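Local coordinates for ORF10 (Moritella marina, PDB 6RIW), which forms the ketosynthase–chain length factor part of a polyunsaturated fatty acid synthase and probably carries out the condensation step of acyl-chain elongation, at residues Gly296-Ser301 and Gln636-Ile641; Ala318-Ser323 and His446-Gln451; Val800-Ser805 and Thr816-Leu821. All blocks are in the same frame, centred on the assembly; numbering follows the deposited sequence.

Contact 1: residues Gly296-Ser301 and Gln636-Ile641; sequences GEFVLS and QYTSFI
Across the contact the nearest CA atoms are those of Val299 and Thr638, 7.7 Å apart, and here the ketosynthase half of the didomain meets the chain length factor half, each built on the thiolase-like fold. On the ketosynthase side a type I beta turn runs from Phe298 to Ser301, closed by a bond from Ser301 N to Phe298 O. Opposite it the chain comes in on helix 634-638 and makes a type I turn from Thr638 to Ile641, closed by Ile641 N on Thr638 O.

No hydrogen bond crosses between the turns; the contact is apolar and centres on one methyl group. Thr638 CG2 receives Val299 CG2 at 3.9 Å, and Leu300 CD1 comes to 4.0 Å from the same CG2. Phe298 adds its far ring atom, CZ, 4.1 Å from Thr638 CG2, the ring meeting the methyl obliquely. With chi1 of Thr638 at 70°, CG2 lies anti to the carbonyl carbon and is presented to the turn, while OG1 is bonded to Asn635 O and to Arg648 NH2. The polar end of the threonine is thus held by its own half of the didomain.

Within the ketosynthase turn, Val299 CG2 also lies above one face of the Phe298 ring, offset toward the rim, so this methyl is shared between ring and threonine. Val299 further packs on Ile644 and Arg648 of helix 642-653, and Leu300 rests on Phe238 and Phe440. Behind Thr638, Phe640 CD2 stands 3.6 Å above the plane of the Tyr637 ring, over its centre. Ser639 OG takes a bond from Ile551 N and gives one to Gln636 O at 2.7 Å, tilted 17° from the carbonyl plane.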
ATOM      1  N   GLY A 296       3.611   1.122  23.248  1.00 28.16           N
ATOM      2  CA  GLY A 296       2.948   0.431  24.341  1.00 29.24           C
ATOM      3  C   GLY A 296       2.414  -0.958  24.047  1.00 36.87           C
ATOM      4  O   GLY A 296       2.303  -1.789  24.958  1.00 36.67           O
ATOM      5  N   GLU A 297       2.069  -1.230  22.790  1.00 30.02           N
ATOM      6  CA  GLU A 297       1.399  -2.472  22.430  1.00 31.74           C
ATOM      7  C   GLU A 297       2.074  -3.107  21.225  1.00 31.12           C
ATOM      8  O   GLU A 297       2.699  -2.425  20.406  1.00 32.00           O
ATOM      9  CB  GLU A 297      -0.099  -2.252  22.116  1.00 31.46           C
ATOM     10  CG  GLU A 297      -0.945  -1.810  23.305  1.00 32.39           C
ATOM     11  CD  GLU A 297      -1.034  -2.869  24.387  1.00 43.06           C
ATOM     12  OE1 GLU A 297      -1.079  -2.496  25.586  1.00 43.55           O
ATOM     13  OE2 GLU A 297      -1.062  -4.073  24.035  1.00 41.97           O
ATOM     14  N   PHE A 298       1.955  -4.431  21.158  1.00 27.04           N
ATOM     15  CA  PHE A 298       2.305  -5.213  19.979  1.00 29.95           C
ATOM     16  C   PHE A 298       1.639  -4.623  18.737  1.00 27.33           C
ATOM     17  O   PHE A 298       0.606  -3.956  18.827  1.00 23.14           O
ATOM     18  CB  PHE A 298       1.852  -6.655  20.243  1.00 32.59           C
ATOM     19  CG  PHE A 298       2.026  -7.602  19.089  1.00 40.22           C
ATOM     20  CD1 PHE A 298       3.292  -7.940  18.624  1.00 39.16           C
ATOM     21  CD2 PHE A 298       0.914  -8.192  18.496  1.00 37.35           C
ATOM     22  CE1 PHE A 298       3.443  -8.831  17.570  1.00 39.30           C
ATOM     23  CE2 PHE A 298       1.062  -9.086  17.447  1.00 37.38           C
ATOM     24  CZ  PHE A 298       2.321  -9.405  16.985  1.00 35.98           C
ATOM     25  N   VAL A 299       2.233  -4.865  17.561  1.00 24.78           N
ATOM     26  CA  VAL A 299       1.746  -4.187  16.356  1.00 24.67           C
ATOM     27  C   VAL A 299       0.310  -4.562  15.992  1.00 26.15           C
ATOM     28  O   VAL A 299      -0.330  -3.845  15.212  1.00 25.60           O
ATOM     29  CB  VAL A 299       2.679  -4.451  15.148  1.00 25.05           C
ATOM     30  CG1 VAL A 299       4.073  -3.867  15.396  1.00 25.61           C
ATOM     31  CG2 VAL A 299       2.739  -5.946  14.815  1.00 22.47           C
ATOM     32  N   LEU A 300      -0.220  -5.668  16.512  1.00 24.99           N
ATOM     33  CA  LEU A 300      -1.585  -6.060  16.175  1.00 27.21           C
ATOM     34  C   LEU A 300      -2.608  -5.697  17.252  1.00 29.05           C
ATOM     35  O   LEU A 300      -3.806  -5.911  17.043  1.00 30.45           O
ATOM     36  CB  LEU A 300      -1.646  -7.566  15.880  1.00 32.55           C
ATOM     37  CG  LEU A 300      -0.919  -8.040  14.616  1.00 31.28           C
ATOM     38  CD1 LEU A 300      -1.154  -9.537  14.371  1.00 28.19           C
ATOM     39  CD2 LEU A 300      -1.333  -7.213  13.395  1.00 27.87           C
ATOM     40  N   SER A 301      -2.180  -5.114  18.373  1.00 28.17           N
ATOM     41  CA  SER A 301      -3.082  -4.892  19.506  1.00 27.69           C
ATOM     42  C   SER A 301      -3.401  -3.416  19.685  1.00 28.89           C
ATOM     43  O   SER A 301      -2.483  -2.584  19.673  1.00 31.77           O
ATOM     44  CB  SER A 301      -2.460  -5.437  20.795  1.00 31.98           C
ATOM     45  OG  SER A 301      -1.921  -6.733  20.583  1.00 36.80           O
ATOM     46  N   GLN A 636       6.920 -12.681  11.477  1.00 20.96           N
ATOM     47  CA  GLN A 636       7.246 -12.578  10.061  1.00 22.22           C
ATOM     48  C   GLN A 636       6.033 -12.131   9.254  1.00 19.55           C
ATOM     49  O   GLN A 636       6.151 -11.276   8.370  1.00 14.88           O
ATOM     50  CB  GLN A 636       7.792 -13.904   9.528  1.00 24.22           C
ATOM     51  CG  GLN A 636       8.360 -13.783   8.120  1.00 25.50           C
ATOM     52  CD  GLN A 636       8.465 -15.120   7.377  1.00 35.20           C
ATOM     53  OE1 GLN A 636       7.858 -16.126   7.762  1.00 39.85           O
ATOM     54  NE2 GLN A 636       9.229 -15.123   6.289  1.00 37.95           N
ATOM     55  N   TYR A 637       4.852 -12.676   9.547  1.00 17.31           N
ATOM     56  CA  TYR A 637       3.696 -12.268   8.749  1.00 18.67           C
ATOM     57  C   TYR A 637       3.291 -10.817   9.011  1.00 18.65           C
ATOM     58  O   TYR A 637       2.805 -10.153   8.088  1.00 19.65           O
ATOM     59  CB  TYR A 637       2.513 -13.197   8.993  1.00 18.93           C
ATOM     60  CG  TYR A 637       1.753 -13.620   7.738  1.00 19.82           C
ATOM     61  CD1 TYR A 637       0.853 -12.776   7.114  1.00 20.82           C
ATOM     62  CD2 TYR A 637       1.916 -14.899   7.221  1.00 22.18           C
ATOM     63  CE1 TYR A 637       0.138 -13.196   5.963  1.00 21.73           C
ATOM     64  CE2 TYR A 637       1.223 -15.323   6.103  1.00 22.55           C
ATOM     65  CZ  TYR A 637       0.343 -14.480   5.472  1.00 23.46           C
ATOM     66  OH  TYR A 637      -0.318 -14.969   4.351  1.00 23.47           O
ATOM     67  N   THR A 638       3.477 -10.292  10.236  1.00 18.11           N
ATOM     68  CA  THR A 638       3.195  -8.866  10.437  1.00 18.07           C
ATOM     69  C   THR A 638       4.077  -7.996   9.542  1.00 17.48           C
ATOM     70  O   THR A 638       3.666  -6.894   9.157  1.00 17.24           O
ATOM     71  CB  THR A 638       3.387  -8.426  11.906  1.00 19.47           C
ATOM     72  OG1 THR A 638       4.783  -8.443  12.258  1.00 19.93           O
ATOM     73  CG2 THR A 638       2.595  -9.309  12.858  1.00 20.54           C
ATOM     74  N   SER A 639       5.285  -8.459   9.215  1.00 16.34           N
ATOM     75  CA  SER A 639       6.137  -7.697   8.312  1.00 16.74           C
ATOM     76  C   SER A 639       5.737  -7.851   6.847  1.00 18.90           C
ATOM     77  O   SER A 639       6.309  -7.162   5.997  1.00 17.13           O
ATOM     78  CB  SER A 639       7.623  -8.067   8.495  1.00 17.04           C
ATOM     79  OG  SER A 639       7.958  -9.351   7.974  1.00 17.17           O
ATOM     80  N   PHE A 640       4.778  -8.726   6.524  1.00 16.19           N
ATOM     81  CA  PHE A 640       4.205  -8.720   5.185  1.00 15.43           C
ATOM     82  C   PHE A 640       3.245  -7.552   4.971  1.00 20.45           C
ATOM     83  O   PHE A 640       2.834  -7.311   3.829  1.00 21.12           O
ATOM     84  CB  PHE A 640       3.433 -10.024   4.918  1.00 15.57           C
ATOM     85  CG  PHE A 640       4.283 -11.273   4.846  1.00 18.26           C
ATOM     86  CD1 PHE A 640       5.664 -11.242   4.985  1.00 16.27           C
ATOM     87  CD2 PHE A 640       3.667 -12.505   4.631  1.00 17.03           C
ATOM     88  CE1 PHE A 640       6.418 -12.425   4.900  1.00 17.24           C
ATOM     89  CE2 PHE A 640       4.412 -13.665   4.537  1.00 17.95           C
ATOM     90  CZ  PHE A 640       5.792 -13.621   4.688  1.00 18.55           C
ATOM     91  N   ILE A 641       2.860  -6.842   6.035  1.00 17.60           N
ATOM     92  CA  ILE A 641       1.817  -5.815   6.000  1.00 17.60           C
ATOM     93  C   ILE A 641       2.493  -4.449   5.913  1.00 19.38           C
ATOM     94  O   ILE A 641       3.143  -4.011   6.866  1.00 17.60           O
ATOM     95  CB  ILE A 641       0.917  -5.911   7.245  1.00 17.34           C
ATOM     96  CG1 ILE A 641       0.353  -7.335   7.386  1.00 18.79           C
ATOM     97  CG2 ILE A 641      -0.177  -4.862   7.206  1.00 19.12           C
ATOM     98  CD1 ILE A 641      -0.258  -7.629   8.730  1.00 22.14           C
TER

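Contact 2: residues Ala318-Ser323 and His446-Gln451; sequences ADVDPS and HLVLQQ
Ala318 and Val448 form the apolar heart of this contact. The methyl of Ala318 faces the branch point of the valine: Ala318 CB is 3.9 Å from Val448 CB, with Val448 CG2 at 4.0 Å and CG1 at 4.1 Å from that same alanine carbon, so it sits almost evenly against both branches. Val320 joins more loosely, its CG1 4.4 Å from Val448 CG1.

One methyl meets an amide. Val320 CG2 lies 3.8 Å from Gln450 NE2, the two side chains running past each other in opposite directions. Gln450 is extended beyond CG, which carries its amide out to the valine; NE2 also makes a weak hydrogen bond to Thr432 OG1.

Within 318-323 the turns are held by short-range bonds. Asp319, with positive phi, is the C-prime residue of a Schellman motif that ends helix 304-318. In the Asx turn that follows, Asp321 OD1 accepts from Ser323 N (2.9 Å) and from Ser323 OG (2.7 Å), both arriving from the same face of the carboxylate plane.

Lys286 links the parts: its NZ bonds Ala318 O, its side chain touches Val320 and Gln450, and its backbone pairs with Val448. Lys286 and Met1 belong to the nearby magnesium site. The contact itself is the C-terminal end of helix 304-318, with the loop after it, packed on strand 443-450 of the ketosynthase's thiolase-like fold.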
ATOM      1  N   ALA A 318     -13.627  19.284  14.366  1.00 23.43           N
ATOM      2  CA  ALA A 318     -14.984  19.531  13.904  1.00 24.02           C
ATOM      3  C   ALA A 318     -15.602  20.746  14.582  1.00 29.91           C
ATOM      4  O   ALA A 318     -16.607  21.271  14.090  1.00 28.59           O
ATOM      5  CB  ALA A 318     -15.868  18.297  14.163  1.00 24.59           C
ATOM      6  N   ASP A 319     -15.011  21.202  15.689  1.00 25.98           N
ATOM      7  CA  ASP A 319     -15.619  22.235  16.536  1.00 31.71           C
ATOM      8  C   ASP A 319     -17.024  21.818  16.969  1.00 31.89           C
ATOM      9  O   ASP A 319     -17.976  22.604  16.929  1.00 32.64           O
ATOM     10  CB  ASP A 319     -15.636  23.590  15.829  1.00 32.72           C
ATOM     11  CG  ASP A 319     -15.451  24.757  16.789  1.00 47.18           C
ATOM     12  OD1 ASP A 319     -14.628  25.660  16.493  1.00 54.02           O
ATOM     13  OD2 ASP A 319     -16.130  24.772  17.837  1.00 46.56           O
ATOM     14  N   VAL A 320     -17.154  20.562  17.386  1.00 31.83           N
ATOM     15  CA  VAL A 320     -18.437  19.971  17.743  1.00 31.67           C
ATOM     16  C   VAL A 320     -18.346  19.464  19.174  1.00 32.02           C
ATOM     17  O   VAL A 320     -17.388  18.772  19.536  1.00 28.27           O
ATOM     18  CB  VAL A 320     -18.821  18.834  16.777  1.00 31.17           C
ATOM     19  CG1 VAL A 320     -19.836  17.900  17.401  1.00 27.94           C
ATOM     20  CG2 VAL A 320     -19.348  19.409  15.482  1.00 33.59           C
ATOM     21  N   ASP A 321     -19.337  19.812  19.980  1.00 33.00           N
ATOM     22  CA  ASP A 321     -19.416  19.301  21.344  1.00 30.35           C
ATOM     23  C   ASP A 321     -19.690  17.801  21.331  1.00 27.19           C
ATOM     24  O   ASP A 321     -20.700  17.364  20.758  1.00 28.70           O
ATOM     25  CB  ASP A 321     -20.517  20.034  22.114  1.00 30.78           C
ATOM     26  CG  ASP A 321     -20.463  19.771  23.614  1.00 36.68           C
ATOM     27  OD1 ASP A 321     -20.010  18.685  24.026  1.00 33.64           O
ATOM     28  OD2 ASP A 321     -20.890  20.651  24.395  1.00 43.96           O
ATOM     29  N   PRO A 322     -18.847  16.984  21.959  1.00 29.57           N
ATOM     30  CA  PRO A 322     -19.100  15.533  21.984  1.00 29.39           C
ATOM     31  C   PRO A 322     -20.407  15.151  22.662  1.00 31.60           C
ATOM     32  O   PRO A 322     -20.833  13.991  22.526  1.00 30.19           O
ATOM     33  CB  PRO A 322     -17.896  14.978  22.756  1.00 27.39           C
ATOM     34  CG  PRO A 322     -16.858  16.041  22.692  1.00 30.12           C
ATOM     35  CD  PRO A 322     -17.559  17.348  22.573  1.00 26.64           C
ATOM     36  N   SER A 323     -21.045  16.080  23.394  1.00 31.78           N
ATOM     37  CA  SER A 323     -22.380  15.856  23.946  1.00 29.37           C
ATOM     38  C   SER A 323     -23.432  15.664  22.876  1.00 31.86           C
ATOM     39  O   SER A 323     -24.484  15.084  23.158  1.00 33.04           O
ATOM     40  CB  SER A 323     -22.818  17.042  24.815  1.00 33.61           C
ATOM     41  OG  SER A 323     -21.781  17.452  25.683  1.00 38.87           O
ATOM     42  N   HIS A 446     -11.059   9.003  13.211  1.00 19.49           N
ATOM     43  CA  HIS A 446     -12.441   9.242  13.610  1.00 17.45           C
ATOM     44  C   HIS A 446     -12.965  10.409  12.789  1.00 19.20           C
ATOM     45  O   HIS A 446     -12.288  11.436  12.666  1.00 20.42           O
ATOM     46  CB  HIS A 446     -12.519   9.545  15.110  1.00 19.12           C
ATOM     47  CG  HIS A 446     -13.922   9.647  15.635  1.00 21.65           C
ATOM     48  ND1 HIS A 446     -14.696   8.535  15.916  1.00 21.77           N
ATOM     49  CD2 HIS A 446     -14.681  10.728  15.953  1.00 19.08           C
ATOM     50  CE1 HIS A 446     -15.872   8.931  16.381  1.00 21.73           C
ATOM     51  NE2 HIS A 446     -15.886  10.256  16.420  1.00 20.68           N
ATOM     52  N   LEU A 447     -14.133  10.238  12.178  1.00 18.87           N
ATOM     53  CA  LEU A 447     -14.751  11.288  11.389  1.00 18.78           C
ATOM     54  C   LEU A 447     -16.062  11.689  12.048  1.00 19.47           C
ATOM     55  O   LEU A 447     -16.789  10.831  12.559  1.00 20.35           O
ATOM     56  CB  LEU A 447     -15.010  10.835   9.955  1.00 18.96           C
ATOM     57  CG  LEU A 447     -13.772  10.517   9.119  1.00 24.00           C
ATOM     58  CD1 LEU A 447     -14.194   9.986   7.755  1.00 20.57           C
ATOM     59  CD2 LEU A 447     -12.890  11.766   8.993  1.00 26.29           C
ATOM     60  N   VAL A 448     -16.343  12.989  12.051  1.00 18.28           N
ATOM     61  CA  VAL A 448     -17.576  13.539  12.611  1.00 19.18           C
ATOM     62  C   VAL A 448     -18.463  13.963  11.450  1.00 20.86           C
ATOM     63  O   VAL A 448     -18.068  14.803  10.627  1.00 21.92           O
ATOM     64  CB  VAL A 448     -17.290  14.714  13.561  1.00 19.94           C
ATOM     65  CG1 VAL A 448     -18.597  15.172  14.236  1.00 19.63           C
ATOM     66  CG2 VAL A 448     -16.264  14.296  14.588  1.00 20.09           C
ATOM     67  N   LEU A 449     -19.648  13.352  11.354  1.00 20.15           N
ATOM     68  CA  LEU A 449     -20.564  13.572  10.250  1.00 19.78           C
ATOM     69  C   LEU A 449     -21.875  14.163  10.760  1.00 24.30           C
ATOM     70  O   LEU A 449     -22.325  13.851  11.868  1.00 21.73           O
ATOM     71  CB  LEU A 449     -20.872  12.269   9.512  1.00 22.05           C
ATOM     72  CG  LEU A 449     -19.703  11.323   9.259  1.00 22.23           C
ATOM     73  CD1 LEU A 449     -20.234  10.028   8.639  1.00 23.70           C
ATOM     74  CD2 LEU A 449     -18.731  12.033   8.326  1.00 22.43           C
ATOM     75  N   GLN A 450     -22.502  14.985   9.924  1.00 24.83           N
ATOM     76  CA  GLN A 450     -23.789  15.575  10.258  1.00 25.13           C
ATOM     77  C   GLN A 450     -24.742  15.444   9.081  1.00 25.50           C
ATOM     78  O   GLN A 450     -24.329  15.282   7.929  1.00 23.31           O
ATOM     79  CB  GLN A 450     -23.633  17.046  10.664  1.00 25.18           C
ATOM     80  CG  GLN A 450     -22.959  17.210  12.019  1.00 25.53           C
ATOM     81  CD  GLN A 450     -22.876  18.669  12.470  1.00 30.09           C
ATOM     82  OE1 GLN A 450     -22.929  19.594  11.654  1.00 31.56           O
ATOM     83  NE2 GLN A 450     -22.748  18.874  13.773  1.00 29.15           N
ATOM     84  N   GLN A 451     -26.037  15.539   9.387  1.00 23.41           N
ATOM     85  CA  GLN A 451     -27.057  15.429   8.360  1.00 26.46           C
ATOM     86  C   GLN A 451     -26.833  16.487   7.283  1.00 24.00           C
ATOM     87  O   GLN A 451     -26.233  17.538   7.549  1.00 23.20           O
ATOM     88  CB  GLN A 451     -28.453  15.578   8.980  1.00 30.50           C
ATOM     89  CG  GLN A 451     -28.685  16.904   9.679  1.00 28.87           C
ATOM     90  CD  GLN A 451     -30.062  16.967  10.329  1.00 30.58           C
ATOM     91  OE1 GLN A 451     -30.180  16.946  11.556  1.00 30.04           O
ATOM     92  NE2 GLN A 451     -31.104  17.012   9.506  1.00 33.94           N
TER

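Contact 3: residues Val800-Ser805 and Thr816-Leu821; sequences VEAHAS and TALPTL
Leu818 brings one methyl, CD1, against both Val800 and Ala802 of the facing segment. Ala802 CB lies 3.7 Å from Leu818 CD1, and Val800 CG1 is 3.9 Å from that same carbon. The leucine reaches them with CG anti to the carbonyl carbon (chi1 -63°) and CD1 fully extended beyond it (chi2 -177°), which spans the 7.9 Å between the CA atoms of Val800 and Leu818. Of Val800's two methyls it is CG1, trans to the backbone N, that meets the leucine. Glu801, lying between the two contact residues in sequence, points away.

Around this core, Ile827 touches both Ala802 and Leu818, while Tyr822 and Ala825 pack on Val800. These pieces make up a beta-alpha-beta unit of the chain length factor's thiolase-like fold, in which helix 808-821 connects strand 797-801 to its parallel neighbour 826-828; the contact is where the helix lies on the first strand and the loop after it.

Farther out, Glu814 of the same helix holds that loop, its OE2 accepting from His803 N and its OE1 from Ala804 N. Glu801, whose side chain leaves in the direction away from the helix, forms a salt bridge to Lys848 and accepts from Val830 N. Directly after the contact leucine the helix is kinked where Pro819 N, a proline nitrogen, makes no bond to the turn before; nearby, Thr820 OG1 donates to Thr816 O at 2.8 Å.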
ATOM      1  N   VAL A 800      20.221  20.033 -13.385  1.00 16.86           N
ATOM      2  CA  VAL A 800      18.958  19.321 -13.521  1.00 16.08           C
ATOM      3  C   VAL A 800      19.209  17.866 -13.181  1.00 16.19           C
ATOM      4  O   VAL A 800      20.105  17.237 -13.756  1.00 15.71           O
ATOM      5  CB  VAL A 800      18.371  19.434 -14.943  1.00 18.52           C
ATOM      6  CG1 VAL A 800      17.031  18.696 -15.016  1.00 17.47           C
ATOM      7  CG2 VAL A 800      18.186  20.874 -15.317  1.00 20.05           C
ATOM      8  N   GLU A 801      18.424  17.343 -12.245  1.00 14.06           N
ATOM      9  CA  GLU A 801      18.473  15.929 -11.872  1.00 13.82           C
ATOM     10  C   GLU A 801      17.383  15.242 -12.682  1.00 16.92           C
ATOM     11  O   GLU A 801      16.206  15.283 -12.329  1.00 16.62           O
ATOM     12  CB  GLU A 801      18.296  15.771 -10.361  1.00 14.15           C
ATOM     13  CG  GLU A 801      18.136  14.348  -9.863  1.00 16.47           C
ATOM     14  CD  GLU A 801      19.411  13.531  -9.930  1.00 20.29           C
ATOM     15  OE1 GLU A 801      20.504  14.125 -10.147  1.00 21.33           O
ATOM     16  OE2 GLU A 801      19.303  12.281  -9.765  1.00 18.96           O
ATOM     17  N   ALA A 802      17.758  14.668 -13.818  1.00 15.37           N
ATOM     18  CA  ALA A 802      16.760  14.035 -14.674  1.00 15.99           C
ATOM     19  C   ALA A 802      16.314  12.706 -14.073  1.00 15.50           C
ATOM     20  O   ALA A 802      17.042  12.073 -13.305  1.00 14.37           O
ATOM     21  CB  ALA A 802      17.336  13.798 -16.075  1.00 15.52           C
ATOM     22  N   HIS A 803      15.097  12.289 -14.424  1.00 13.45           N
ATOM     23  CA  HIS A 803      14.655  10.943 -14.068  1.00 13.74           C
ATOM     24  C   HIS A 803      15.595   9.899 -14.670  1.00 14.78           C
ATOM     25  O   HIS A 803      16.079   9.008 -13.966  1.00 13.68           O
ATOM     26  CB  HIS A 803      13.206  10.753 -14.547  1.00 14.24           C
ATOM     27  CG  HIS A 803      12.563   9.484 -14.087  1.00 13.83           C
ATOM     28  ND1 HIS A 803      12.414   9.155 -12.753  1.00 17.92           N
ATOM     29  CD2 HIS A 803      12.018   8.460 -14.791  1.00 16.30           C
ATOM     30  CE1 HIS A 803      11.820   7.975 -12.659  1.00 15.87           C
ATOM     31  NE2 HIS A 803      11.561   7.537 -13.878  1.00 16.95           N
ATOM     32  N   ALA A 804      15.886  10.030 -15.971  1.00 13.49           N
ATOM     33  CA  ALA A 804      16.863   9.208 -16.699  1.00 12.31           C
ATOM     34  C   ALA A 804      16.719   7.715 -16.380  1.00 11.15           C
ATOM     35  O   ALA A 804      17.674   7.037 -16.001  1.00 13.63           O
ATOM     36  CB  ALA A 804      18.282   9.683 -16.421  1.00 14.84           C
ATOM     37  N   SER A 805      15.500   7.207 -16.526  1.00 11.11           N
ATOM     38  CA  SER A 805      15.207   5.833 -16.135  1.00 12.60           C
ATOM     39  C   SER A 805      15.896   4.817 -17.031  1.00 11.76           C
ATOM     40  O   SER A 805      16.169   3.694 -16.593  1.00 12.37           O
ATOM     41  CB  SER A 805      13.700   5.592 -16.191  1.00 14.48           C
ATOM     42  OG  SER A 805      13.233   5.768 -17.526  1.00 13.28           O
ATOM     43  N   THR A 816      13.846  15.905 -24.965  1.00 16.41           N
ATOM     44  CA  THR A 816      13.170  17.004 -25.635  1.00 19.40           C
ATOM     45  C   THR A 816      12.941  18.165 -24.665  1.00 21.89           C
ATOM     46  O   THR A 816      13.350  19.298 -24.933  1.00 19.70           O
ATOM     47  CB  THR A 816      11.849  16.482 -26.240  1.00 20.34           C
ATOM     48  OG1 THR A 816      12.143  15.504 -27.254  1.00 22.61           O
ATOM     49  CG2 THR A 816      11.004  17.597 -26.850  1.00 21.45           C
ATOM     50  N   ALA A 817      12.359  17.882 -23.497  1.00 17.17           N
ATOM     51  CA  ALA A 817      11.867  18.951 -22.626  1.00 18.98           C
ATOM     52  C   ALA A 817      12.966  19.631 -21.807  1.00 16.61           C
ATOM     53  O   ALA A 817      12.950  20.863 -21.657  1.00 19.57           O
ATOM     54  CB  ALA A 817      10.793  18.384 -21.689  1.00 17.83           C
ATOM     55  N   LEU A 818      13.904  18.860 -21.222  1.00 16.56           N
ATOM     56  CA  LEU A 818      14.803  19.450 -20.231  1.00 15.71           C
ATOM     57  C   LEU A 818      15.805  20.421 -20.849  1.00 20.33           C
ATOM     58  O   LEU A 818      16.010  21.504 -20.276  1.00 20.93           O
ATOM     59  CB  LEU A 818      15.513  18.353 -19.430  1.00 16.01           C
ATOM     60  CG  LEU A 818      14.561  17.476 -18.603  1.00 18.27           C
ATOM     61  CD1 LEU A 818      15.363  16.471 -17.791  1.00 18.04           C
ATOM     62  CD2 LEU A 818      13.673  18.313 -17.695  1.00 18.60           C
ATOM     63  N   PRO A 819      16.475  20.107 -21.964  1.00 22.76           N
ATOM     64  CA  PRO A 819      17.383  21.109 -22.558  1.00 24.09           C
ATOM     65  C   PRO A 819      16.645  22.324 -23.079  1.00 23.45           C
ATOM     66  O   PRO A 819      17.221  23.420 -23.098  1.00 27.49           O
ATOM     67  CB  PRO A 819      18.087  20.339 -23.690  1.00 26.12           C
ATOM     68  CG  PRO A 819      17.904  18.870 -23.345  1.00 25.50           C
ATOM     69  CD  PRO A 819      16.552  18.807 -22.661  1.00 21.02           C
ATOM     70  N   THR A 820      15.381  22.170 -23.468  1.00 19.54           N
ATOM     71  CA  THR A 820      14.574  23.323 -23.857  1.00 26.12           C
ATOM     72  C   THR A 820      14.262  24.217 -22.662  1.00 28.27           C
ATOM     73  O   THR A 820      14.364  25.447 -22.753  1.00 23.57           O
ATOM     74  CB  THR A 820      13.280  22.842 -24.509  1.00 27.96           C
ATOM     75  OG1 THR A 820      13.611  22.040 -25.652  1.00 32.04           O
ATOM     76  CG2 THR A 820      12.416  24.008 -24.933  1.00 27.95           C
ATOM     77  N   LEU A 821      13.859  23.614 -21.542  1.00 21.32           N
ATOM     78  CA  LEU A 821      13.563  24.379 -20.335  1.00 23.59           C
ATOM     79  C   LEU A 821      14.808  25.056 -19.789  1.00 22.14           C
ATOM     80  O   LEU A 821      14.764  26.219 -19.373  1.00 20.90           O
ATOM     81  CB  LEU A 821      12.981  23.454 -19.262  1.00 20.68           C
ATOM     82  CG  LEU A 821      11.517  23.071 -19.451  1.00 20.69           C
ATOM     83  CD1 LEU A 821      11.163  21.800 -18.663  1.00 18.66           C
ATOM     84  CD2 LEU A 821      10.613  24.229 -19.042  1.00 20.27           C
TER

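Overall arrangement
Following the chain from the N terminus, residues 296-301 of the ketosynthase half come first and wait 335 residues for their partner at 636-641 in the chain length factor half. Contact 2 opens and closes within that span, joining the end of helix 304-318 to strand 443-450 entirely inside the ketosynthase. Contact 1 closes next and ties the two halves together. Contact 3 follows in series, a short closure of 11 residues within one unit of the chain length factor. None of the three touch: centres lie about 31 Å apart for contacts 1 and 2, and about 48 Å for contacts 2 and 3.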